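Local atomic coordinates of CRISPR system Cmr subunit Cmr1-1 (Pyrococcus furiosus, PDB entry 4W8Z), a protein that binds RNA and, together with Cmr6, caps the elongated type III-B Cmr ribonucleoprotein complex of CRISPR-based adaptive immunity. Residues A[32-42]-A[149-160]; A[81-91]-A[118-129]. All coordinates share one frame; numbering follows the deposited sequence.

How the interactions relate
Both contacts lie in the N-terminal RAMP domain, whose strands 8-16, 79-84, 126-133 and 166-172 and helices 38-54 and 136-152 follow the βαββαβ order of a ferredoxin-like fold. Along the chain both segments of interaction 2 fall between those of interaction 1. Interaction 1 brings together the start of helix 38-54 and the end of helix 136-152, the two helices of the βαββαβ core; interaction 2 pairs strand 79-84 with strand 126-133 and extends beyond the sheet as a long antiparallel pair of chains at the surface, closed by a helical insertion. Their centres lie about 14 Å apart. Helix 38-54 links them, Ile-38 CD1 packing 3.6 Å from Val-82 CG1 and also against Val-129, so buried junction and sheet edge are built on the same α/β core.

Interaction 1. Residues A[32-42]-A[149-160]; sequences EVRSPSIKGAM and LVSLGSVGFRSR
Val-33 CG1 sits over one face of the Phe-157 ring, 15° off its normal in a CH-pi contact, while CG of the adjacent Arg-158 lies over the centre of the opposite face. At the ring edge Arg-34 O lies in plane, and Glu-32 O approaches CE1. The loop from Gly-153 onward, leaving helix 136-152 ahead of the last strand of the ferredoxin-like fold, is consistent in place and sequence with the glycine-rich loop of RAMP proteins. Arg-158 bends at chi2 (-68°), which folds its chain back over Phe-157 and lays one guanidinium face on CZ. The edge of that guanidinium then meets Glu-32 OE2 in a salt bridge, with NH2 2.7 Å from the anti side of OE2; Asp-318 also pairs with Arg-158, and Lys-314 with the other oxygen of Glu-32. Nearby, Arg-34 NH2 lies over the guanidinium of Arg-160, 3.5 Å from its CZ, two like charges brought together with their planes steeply inclined. Further along, Gly-156 N donates to a lone pair of Pro-36 O at 3.0 Å, tying loop to loop just ahead of helix 38-54, whose N-cap is Ser-37. Beyond Ser-37 the helices meet through apolar groups, Leu-149 reaching Ala-41 CB with its CD1 at 3.5 Å.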
loop_
_atom_site.group_PDB
_atom_site.type_symbol
_atom_site.label_atom_id
_atom_site.label_comp_id
_atom_site.label_asym_id
_atom_site.label_seq_id
_atom_site.Cartn_x
_atom_site.Cartn_y
_atom_site.Cartn_z
ATOM N N GLU A 32 -11.804 -10.866 7.055
ATOM C CA GLU A 32 -11.659 -9.417 6.912
ATOM C C GLU A 32 -10.296 -8.982 7.430
ATOM O O GLU A 32 -9.700 -8.029 6.925
ATOM C CB GLU A 32 -12.771 -8.666 7.658
ATOM C CG GLU A 32 -12.588 -7.146 7.731
ATOM C CD GLU A 32 -12.767 -6.450 6.385
ATOM O OE1 GLU A 32 -13.432 -7.026 5.493
ATOM O OE2 GLU A 32 -12.239 -5.325 6.220
ATOM N N VAL A 33 -9.802 -9.693 8.438
ATOM C CA VAL A 33 -8.513 -9.376 9.035
ATOM C C VAL A 33 -7.383 -9.896 8.150
ATOM O O VAL A 33 -6.680 -10.847 8.502
ATOM C CB VAL A 33 -8.392 -9.963 10.458
ATOM C CG1 VAL A 33 -7.183 -9.384 11.179
ATOM C CG2 VAL A 33 -9.651 -9.666 11.247
ATOM N N ARG A 34 -7.235 -9.277 6.983
ATOM C CA ARG A 34 -6.090 -9.530 6.119
ATOM C C ARG A 34 -4.876 -8.774 6.637
ATOM O O ARG A 34 -4.959 -7.591 6.959
ATOM C CB ARG A 34 -6.378 -9.118 4.675
ATOM C CG ARG A 34 -6.875 -10.242 3.778
ATOM C CD ARG A 34 -6.456 -10.009 2.326
ATOM N NE ARG A 34 -6.753 -8.652 1.865
ATOM C CZ ARG A 34 -5.836 -7.717 1.625
ATOM N NH1 ARG A 34 -4.547 -7.979 1.798
ATOM N NH2 ARG A 34 -6.213 -6.515 1.208
ATOM N N SER A 35 -3.746 -9.460 6.714
ATOM C CA SER A 35 -2.535 -8.846 7.235
ATOM C C SER A 35 -1.331 -9.211 6.378
ATOM O O SER A 35 -0.638 -10.187 6.664
ATOM C CB SER A 35 -2.306 -9.271 8.685
ATOM O OG SER A 35 -1.266 -8.523 9.284
ATOM N N PRO A 36 -1.090 -8.433 5.307
ATOM C CA PRO A 36 0.076 -8.639 4.442
ATOM C C PRO A 36 1.388 -8.610 5.215
ATOM O O PRO A 36 1.645 -7.668 5.970
ATOM C CB PRO A 36 0.002 -7.459 3.468
ATOM C CG PRO A 36 -1.452 -7.134 3.402
ATOM C CD PRO A 36 -1.976 -7.376 4.786
ATOM N N SER A 37 2.202 -9.645 5.036
ATOM C CA SER A 37 3.526 -9.693 5.639
ATOM C C SER A 37 4.495 -8.960 4.728
ATOM O O SER A 37 4.138 -8.589 3.610
ATOM C CB SER A 37 3.977 -11.138 5.855
ATOM O OG SER A 37 4.248 -11.773 4.614
ATOM N N ILE A 38 5.719 -8.750 5.198
ATOM C CA ILE A 38 6.737 -8.117 4.372
ATOM C C ILE A 38 7.042 -8.969 3.140
ATOM O O ILE A 38 7.110 -8.452 2.025
ATOM C CB ILE A 38 8.023 -7.868 5.171
ATOM C CG1 ILE A 38 7.738 -6.896 6.317
ATOM C CG2 ILE A 38 9.124 -7.330 4.270
ATOM C CD1 ILE A 38 8.977 -6.438 7.051
ATOM N N LYS A 39 7.207 -10.274 3.345
ATOM C CA LYS A 39 7.446 -11.197 2.240
ATOM C C LYS A 39 6.274 -11.194 1.264
ATOM O O LYS A 39 6.464 -11.180 0.048
ATOM C CB LYS A 39 7.686 -12.617 2.756
ATOM C CG LYS A 39 8.812 -12.740 3.767
ATOM C CD LYS A 39 9.125 -14.200 4.048
ATOM C CE LYS A 39 10.086 -14.348 5.210
ATOM N NZ LYS A 39 10.383 -15.781 5.490
ATOM N N GLY A 40 5.061 -11.202 1.808
ATOM C CA GLY A 40 3.858 -11.227 0.994
ATOM C C GLY A 40 3.657 -9.949 0.204
ATOM O O GLY A 40 3.259 -9.983 -0.962
ATOM N N ALA A 41 3.941 -8.818 0.841
ATOM C CA ALA A 41 3.790 -7.520 0.197
ATOM C C ALA A 41 4.846 -7.290 -0.887
ATOM O O ALA A 41 4.562 -6.662 -1.909
ATOM C CB ALA A 41 3.848 -6.419 1.230
ATOM N N MET A 42 6.058 -7.791 -0.657
ATOM C CA MET A 42 7.117 -7.746 -1.664
ATOM C C MET A 42 6.684 -8.507 -2.910
ATOM O O MET A 42 6.847 -8.030 -4.037
ATOM C CB MET A 42 8.422 -8.335 -1.118
ATOM C CG MET A 42 9.188 -7.414 -0.180
ATOM S SD MET A 42 10.679 -8.192 0.472
ATOM C CE MET A 42 11.522 -8.612 -1.049
ATOM N N LEU A 149 7.648 -1.503 -1.919
ATOM C CA LEU A 149 6.848 -1.733 -0.720
ATOM C C LEU A 149 6.981 -0.582 0.279
ATOM O O LEU A 149 5.995 -0.148 0.871
ATOM C CB LEU A 149 7.255 -3.052 -0.057
ATOM C CG LEU A 149 6.714 -3.307 1.350
ATOM C CD1 LEU A 149 5.199 -3.193 1.358
ATOM C CD2 LEU A 149 7.156 -4.676 1.850
ATOM N N VAL A 150 8.200 -0.085 0.458
ATOM C CA VAL A 150 8.438 1.007 1.392
ATOM C C VAL A 150 7.974 2.346 0.817
ATOM O O VAL A 150 7.432 3.186 1.533
ATOM C CB VAL A 150 9.931 1.092 1.777
ATOM C CG1 VAL A 150 10.184 2.267 2.714
ATOM C CG2 VAL A 150 10.382 -0.208 2.429
ATOM N N SER A 151 8.172 2.529 -0.484
ATOM C CA SER A 151 7.862 3.801 -1.138
ATOM C C SER A 151 6.369 4.037 -1.396
ATOM O O SER A 151 5.891 5.170 -1.291
ATOM C CB SER A 151 8.621 3.900 -2.458
ATOM O OG SER A 151 10.018 3.920 -2.228
ATOM N N LEU A 152 5.634 2.977 -1.732
ATOM C CA LEU A 152 4.225 3.127 -2.101
ATOM C C LEU A 152 3.280 2.221 -1.309
ATOM O O LEU A 152 2.063 2.417 -1.320
ATOM C CB LEU A 152 4.046 2.854 -3.594
ATOM C CG LEU A 152 4.918 3.653 -4.564
ATOM C CD1 LEU A 152 4.966 2.945 -5.899
ATOM C CD2 LEU A 152 4.398 5.070 -4.726
ATOM N N GLY A 153 3.833 1.224 -0.632
ATOM C CA GLY A 153 3.009 0.254 0.057
ATOM C C GLY A 153 3.023 0.392 1.564
ATOM O O GLY A 153 3.238 1.479 2.100
ATOM N N SER A 154 2.800 -0.734 2.234
ATOM C CA SER A 154 2.680 -0.817 3.682
ATOM C C SER A 154 2.348 -2.260 4.035
ATOM O O SER A 154 2.081 -3.066 3.144
ATOM C CB SER A 154 1.601 0.127 4.209
ATOM O OG SER A 154 0.402 -0.036 3.474
ATOM N N VAL A 155 2.365 -2.596 5.323
ATOM C CA VAL A 155 2.100 -3.974 5.742
ATOM C C VAL A 155 1.146 -4.071 6.936
ATOM O O VAL A 155 1.054 -3.153 7.751
ATOM C CB VAL A 155 3.409 -4.707 6.103
ATOM C CG1 VAL A 155 4.327 -4.801 4.894
ATOM C CG2 VAL A 155 4.109 -4.002 7.249
ATOM N N GLY A 156 0.432 -5.188 7.025
ATOM C CA GLY A 156 -0.431 -5.447 8.160
ATOM C C GLY A 156 -1.911 -5.156 7.964
ATOM O O GLY A 156 -2.358 -4.765 6.881
ATOM N N PHE A 157 -2.676 -5.350 9.034
ATOM C CA PHE A 157 -4.106 -5.077 9.022
ATOM C C PHE A 157 -4.365 -3.585 8.810
ATOM O O PHE A 157 -3.757 -2.745 9.479
ATOM C CB PHE A 157 -4.748 -5.563 10.326
ATOM C CG PHE A 157 -6.248 -5.471 10.341
ATOM C CD1 PHE A 157 -6.992 -5.902 9.256
ATOM C CD2 PHE A 157 -6.919 -4.977 11.454
ATOM C CE1 PHE A 157 -8.379 -5.829 9.269
ATOM C CE2 PHE A 157 -8.306 -4.897 11.472
ATOM C CZ PHE A 157 -9.035 -5.325 10.375
ATOM N N ARG A 158 -5.259 -3.278 7.870
ATOM C CA ARG A 158 -5.675 -1.904 7.555
ATOM C C ARG A 158 -4.565 -1.047 6.938
ATOM O O ARG A 158 -4.618 0.181 6.994
ATOM C CB ARG A 158 -6.230 -1.216 8.809
ATOM C CG ARG A 158 -7.635 -1.645 9.165
ATOM C CD ARG A 158 -8.626 -1.159 8.115
ATOM N NE ARG A 158 -9.936 -1.768 8.300
ATOM C CZ ARG A 158 -10.356 -2.851 7.653
ATOM N NH1 ARG A 158 -9.570 -3.438 6.762
ATOM N NH2 ARG A 158 -11.564 -3.345 7.895
ATOM N N SER A 159 -3.584 -1.693 6.318
ATOM C CA SER A 159 -2.448 -0.982 5.730
ATOM C C SER A 159 -2.816 -0.156 4.487
ATOM O O SER A 159 -2.056 0.721 4.078
ATOM C CB SER A 159 -1.328 -1.971 5.395
ATOM O OG SER A 159 -1.859 -3.257 5.120
ATOM N N ARG A 160 -3.977 -0.425 3.896
ATOM C CA ARG A 160 -4.490 0.418 2.817
ATOM C C ARG A 160 -5.136 1.679 3.378
ATOM O O ARG A 160 -5.498 2.593 2.632
ATOM C CB ARG A 160 -5.496 -0.344 1.956
ATOM C CG ARG A 160 -4.869 -1.431 1.099
ATOM C CD ARG A 160 -5.932 -2.248 0.393
ATOM N NE ARG A 160 -6.814 -2.898 1.352
ATOM C CZ ARG A 160 -7.948 -3.514 1.036
ATOM N NH1 ARG A 160 -8.360 -3.564 -0.226
ATOM N NH2 ARG A 160 -8.676 -4.076 1.988
#

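Interaction 2. Residues A[81-91]-A[118-129]; sequences SVTPLSSPKRL and THYYPPGSRFRV
Val-82 begins the pairing with Val-129 in a non-hydrogen-bonded antiparallel pair, their side chains on the same face of the sheet and CG1 of Val-82 4.2 Å from CG2 of Val-129. The next pair, Thr-83 with Arg-128, is hydrogen-bonded both ways through the backbone, and on the other face the Thr-83 hydroxyl lies alongside CB of Arg-128. Pro-84 then places CB 3.7 Å from CD2 of Phe-127. After one more backbone bond, from Leu-85 N to Arg-126 O, the ladder stops, and Ser-86 takes over with its side chain: OG, set anti to its own carbonyl carbon (chi1 -62°), accepts from Arg-126 N at 3.0 Å. The carbonyl O of Ser-86 lies in plane at the edge of the Tyr-121 ring, one face of which rests on CZ of Phe-127. Pro-88 runs side by side with Tyr-121, its CG 3.8 Å from CZ of the phenol. Beyond a register shift of two residues, Lys-89 opens a second short ladder, exchanging backbone bonds with Tyr-120, while its side chain crosses Pro-122 at about a right angle, CG 3.6 Å from the proline's CG, and turns NZ back to Ser-87. Arg-90 brings CD over the face of the His-119 imidazole, in a CH-pi contact, and CB of Thr-118 lies over one face of the Arg-90 guanidinium, toward its rim. Leu-91 finally bonds through N to Thr-118 O and lays CD1 over the Tyr-120 ring. In the first ladder strand 79-84 is the edge of the four-stranded ferredoxin-like sheet, and strand 126-133 lies between it and strand 8-16, which supplies Glu-13 and Glu-15 to Arg-128 and Arg-126; helix 38-54 backs the valine face, strand 89-90 runs on to helix 95-99, and the chain returns from helix 106-113 into strand 119-120.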
loop_
_atom_site.group_PDB
_atom_site.type_symbol
_atom_site.label_atom_id
_atom_site.label_comp_id
_atom_site.label_asym_id
_atom_site.label_seq_id
_atom_site.Cartn_x
_atom_site.Cartn_y
_atom_site.Cartn_z
ATOM N N SER A 81 14.740 -12.937 4.750
ATOM C CA SER A 81 14.710 -13.113 6.197
ATOM C C SER A 81 14.255 -11.841 6.900
ATOM O O SER A 81 14.848 -10.777 6.724
ATOM C CB SER A 81 16.086 -13.536 6.704
ATOM O OG SER A 81 16.538 -14.683 6.010
ATOM N N VAL A 82 13.196 -11.955 7.693
ATOM C CA VAL A 82 12.648 -10.806 8.400
ATOM C C VAL A 82 12.624 -11.058 9.903
ATOM O O VAL A 82 11.916 -11.945 10.379
ATOM C CB VAL A 82 11.213 -10.473 7.931
ATOM C CG1 VAL A 82 10.773 -9.143 8.505
ATOM C CG2 VAL A 82 11.123 -10.455 6.411
ATOM N N THR A 83 13.400 -10.285 10.653
ATOM C CA THR A 83 13.367 -10.383 12.106
ATOM C C THR A 83 13.034 -9.028 12.718
ATOM O O THR A 83 13.705 -8.034 12.438
ATOM C CB THR A 83 14.709 -10.896 12.684
ATOM O OG1 THR A 83 15.783 -10.092 12.191
ATOM C CG2 THR A 83 14.946 -12.350 12.292
ATOM N N PRO A 84 11.974 -8.983 13.539
ATOM C CA PRO A 84 11.640 -7.766 14.284
ATOM C C PRO A 84 12.691 -7.470 15.352
ATOM O O PRO A 84 13.216 -8.394 15.973
ATOM C CB PRO A 84 10.284 -8.096 14.910
ATOM C CG PRO A 84 10.261 -9.586 14.994
ATOM C CD PRO A 84 11.009 -10.068 13.789
ATOM N N LEU A 85 13.002 -6.193 15.546
ATOM C CA LEU A 85 14.015 -5.788 16.509
ATOM C C LEU A 85 13.364 -5.125 17.714
ATOM O O LEU A 85 14.019 -4.844 18.719
ATOM C CB LEU A 85 15.020 -4.842 15.854
ATOM C CG LEU A 85 15.627 -5.393 14.561
ATOM C CD1 LEU A 85 16.604 -4.401 13.917
ATOM C CD2 LEU A 85 16.293 -6.741 14.810
ATOM N N SER A 86 12.063 -4.884 17.606
ATOM C CA SER A 86 11.308 -4.281 18.690
ATOM C C SER A 86 10.359 -5.291 19.307
ATOM O O SER A 86 10.022 -6.303 18.693
ATOM C CB SER A 86 10.525 -3.065 18.194
ATOM O OG SER A 86 11.400 -2.062 17.707
ATOM N N SER A 87 9.932 -5.010 20.530
ATOM C CA SER A 87 8.921 -5.823 21.186
ATOM C C SER A 87 7.559 -5.156 21.040
ATOM O O SER A 87 7.456 -3.928 21.102
ATOM C CB SER A 87 9.266 -6.029 22.662
ATOM O OG SER A 87 9.442 -4.784 23.319
ATOM N N PRO A 88 6.511 -5.963 20.820
ATOM C CA PRO A 88 5.151 -5.419 20.751
ATOM C C PRO A 88 4.803 -4.667 22.027
ATOM O O PRO A 88 5.255 -5.064 23.097
ATOM C CB PRO A 88 4.282 -6.665 20.584
ATOM C CG PRO A 88 5.186 -7.666 19.943
ATOM C CD PRO A 88 6.549 -7.404 20.516
ATOM N N LYS A 89 4.023 -3.598 21.914
ATOM C CA LYS A 89 3.686 -2.774 23.069
ATOM C C LYS A 89 2.194 -2.836 23.366
ATOM O O LYS A 89 1.402 -3.220 22.509
ATOM C CB LYS A 89 4.119 -1.326 22.839
ATOM C CG LYS A 89 5.598 -1.157 22.511
ATOM C CD LYS A 89 6.478 -1.535 23.689
ATOM C CE LYS A 89 7.921 -1.112 23.461
ATOM N NZ LYS A 89 8.582 -1.869 22.364
ATOM N N ARG A 90 1.819 -2.456 24.584
ATOM C CA ARG A 90 0.429 -2.517 25.025
ATOM C C ARG A 90 -0.429 -1.501 24.277
ATOM O O ARG A 90 -0.018 -0.357 24.076
ATOM C CB ARG A 90 0.338 -2.276 26.533
ATOM C CG ARG A 90 -0.924 -2.818 27.178
ATOM C CD ARG A 90 -1.039 -4.318 26.973
ATOM N NE ARG A 90 -2.139 -4.892 27.742
ATOM C CZ ARG A 90 -3.406 -4.901 27.342
ATOM N NH1 ARG A 90 -4.339 -5.447 28.110
ATOM N NH2 ARG A 90 -3.743 -4.362 26.176
ATOM N N LEU A 91 -1.620 -1.925 23.866
ATOM C CA LEU A 91 -2.519 -1.059 23.111
ATOM C C LEU A 91 -3.379 -0.195 24.030
ATOM O O LEU A 91 -4.083 -0.706 24.902
ATOM C CB LEU A 91 -3.416 -1.890 22.192
ATOM C CG LEU A 91 -4.472 -1.113 21.400
ATOM C CD1 LEU A 91 -3.814 -0.154 20.420
ATOM C CD2 LEU A 91 -5.420 -2.055 20.676
ATOM N N THR A 118 -4.137 -7.308 21.866
ATOM C CA THR A 118 -3.680 -6.594 23.052
ATOM C C THR A 118 -2.411 -5.797 22.778
ATOM O O THR A 118 -2.147 -4.786 23.431
ATOM C CB THR A 118 -3.424 -7.558 24.228
ATOM O OG1 THR A 118 -2.767 -8.739 23.749
ATOM C CG2 THR A 118 -4.736 -7.951 24.882
ATOM N N HIS A 119 -1.630 -6.250 21.803
ATOM C CA HIS A 119 -0.386 -5.574 21.461
ATOM C C HIS A 119 -0.300 -5.213 19.980
ATOM O O HIS A 119 -0.969 -5.811 19.137
ATOM C CB HIS A 119 0.813 -6.439 21.854
ATOM C CG HIS A 119 0.869 -6.764 23.313
ATOM N ND1 HIS A 119 0.056 -7.712 23.895
ATOM C CD2 HIS A 119 1.641 -6.265 24.308
ATOM C CE1 HIS A 119 0.327 -7.785 25.188
ATOM N NE2 HIS A 119 1.283 -6.918 25.463
ATOM N N TYR A 120 0.537 -4.225 19.681
ATOM C CA TYR A 120 0.786 -3.798 18.310
ATOM C C TYR A 120 2.224 -3.311 18.198
ATOM O O TYR A 120 2.967 -3.331 19.180
ATOM C CB TYR A 120 -0.193 -2.696 17.888
ATOM C CG TYR A 120 0.066 -1.335 18.513
ATOM C CD1 TYR A 120 0.006 -1.150 19.887
ATOM C CD2 TYR A 120 0.344 -0.230 17.722
ATOM C CE1 TYR A 120 0.238 0.094 20.453
ATOM C CE2 TYR A 120 0.567 1.013 18.278
ATOM C CZ TYR A 120 0.516 1.171 19.640
ATOM O OH TYR A 120 0.747 2.416 20.180
ATOM N N TYR A 121 2.619 -2.886 17.005
ATOM C CA TYR A 121 3.932 -2.283 16.815
ATOM C C TYR A 121 3.781 -0.782 16.594
ATOM O O TYR A 121 3.353 -0.349 15.522
ATOM C CB TYR A 121 4.669 -2.924 15.638
ATOM C CG TYR A 121 5.179 -4.324 15.898
ATOM C CD1 TYR A 121 6.269 -4.544 16.733
ATOM C CD2 TYR A 121 4.583 -5.426 15.294
ATOM C CE1 TYR A 121 6.744 -5.823 16.966
ATOM C CE2 TYR A 121 5.052 -6.708 15.522
ATOM C CZ TYR A 121 6.133 -6.897 16.357
ATOM O OH TYR A 121 6.598 -8.171 16.582
ATOM N N PRO A 122 4.119 0.017 17.615
ATOM C CA PRO A 122 3.952 1.473 17.544
ATOM C C PRO A 122 5.003 2.120 16.650
ATOM O O PRO A 122 6.010 1.472 16.353
ATOM C CB PRO A 122 4.120 1.909 19.002
ATOM C CG PRO A 122 5.029 0.888 19.579
ATOM C CD PRO A 122 4.671 -0.411 18.912
ATOM N N PRO A 123 4.762 3.369 16.207
ATOM C CA PRO A 123 5.754 4.115 15.423
ATOM C C PRO A 123 7.138 4.061 16.065
ATOM O O PRO A 123 7.274 4.361 17.250
ATOM C CB PRO A 123 5.202 5.540 15.426
ATOM C CG PRO A 123 3.725 5.354 15.528
ATOM C CD PRO A 123 3.510 4.132 16.381
ATOM N N GLY A 124 8.144 3.671 15.292
ATOM C CA GLY A 124 9.483 3.514 15.823
ATOM C C GLY A 124 9.884 2.053 15.898
ATOM O O GLY A 124 11.048 1.738 16.117
ATOM N N SER A 125 8.919 1.156 15.730
ATOM C CA SER A 125 9.212 -0.270 15.683
ATOM C C SER A 125 10.151 -0.550 14.523
ATOM O O SER A 125 9.946 -0.035 13.425
ATOM C CB SER A 125 7.929 -1.087 15.533
ATOM O OG SER A 125 7.080 -0.943 16.664
ATOM N N ARG A 126 11.185 -1.351 14.753
ATOM C CA ARG A 126 12.149 -1.627 13.694
ATOM C C ARG A 126 12.191 -3.096 13.302
ATOM O O ARG A 126 11.942 -3.977 14.123
ATOM C CB ARG A 126 13.541 -1.156 14.110
ATOM C CG ARG A 126 13.668 0.351 14.162
ATOM C CD ARG A 126 15.102 0.783 14.320
ATOM N NE ARG A 126 15.195 2.236 14.397
ATOM C CZ ARG A 126 16.335 2.912 14.493
ATOM N NH1 ARG A 126 17.493 2.265 14.525
ATOM N NH2 ARG A 126 16.314 4.236 14.555
ATOM N N PHE A 127 12.499 -3.341 12.031
ATOM C CA PHE A 127 12.556 -4.690 11.472
ATOM C C PHE A 127 13.792 -4.826 10.595
ATOM O O PHE A 127 14.129 -3.910 9.845
ATOM C CB PHE A 127 11.296 -5.004 10.653
ATOM C CG PHE A 127 10.012 -4.854 11.426
ATOM C CD1 PHE A 127 9.434 -3.605 11.600
ATOM C CD2 PHE A 127 9.380 -5.959 11.978
ATOM C CE1 PHE A 127 8.260 -3.457 12.316
ATOM C CE2 PHE A 127 8.200 -5.820 12.690
ATOM C CZ PHE A 127 7.642 -4.566 12.858
ATOM N N ARG A 128 14.474 -5.961 10.698
ATOM C CA ARG A 128 15.588 -6.252 9.807
ATOM C C ARG A 128 15.116 -7.096 8.636
ATOM O O ARG A 128 14.460 -8.120 8.823
ATOM C CB ARG A 128 16.710 -6.974 10.547
ATOM C CG ARG A 128 17.776 -7.531 9.623
ATOM C CD ARG A 128 19.158 -7.354 10.218
ATOM N NE ARG A 128 19.291 -6.049 10.861
ATOM C CZ ARG A 128 20.437 -5.547 11.307
ATOM N NH1 ARG A 128 21.561 -6.235 11.168
ATOM N NH2 ARG A 128 20.456 -4.354 11.885
ATOM N N VAL A 129 15.441 -6.661 7.424
ATOM C CA VAL A 129 15.109 -7.427 6.232
ATOM C C VAL A 129 16.377 -7.753 5.456
ATOM O O VAL A 129 17.126 -6.856 5.072
ATOM C CB VAL A 129 14.126 -6.671 5.318
ATOM C CG1 VAL A 129 13.853 -7.478 4.065
ATOM C CG2 VAL A 129 12.829 -6.375 6.058
#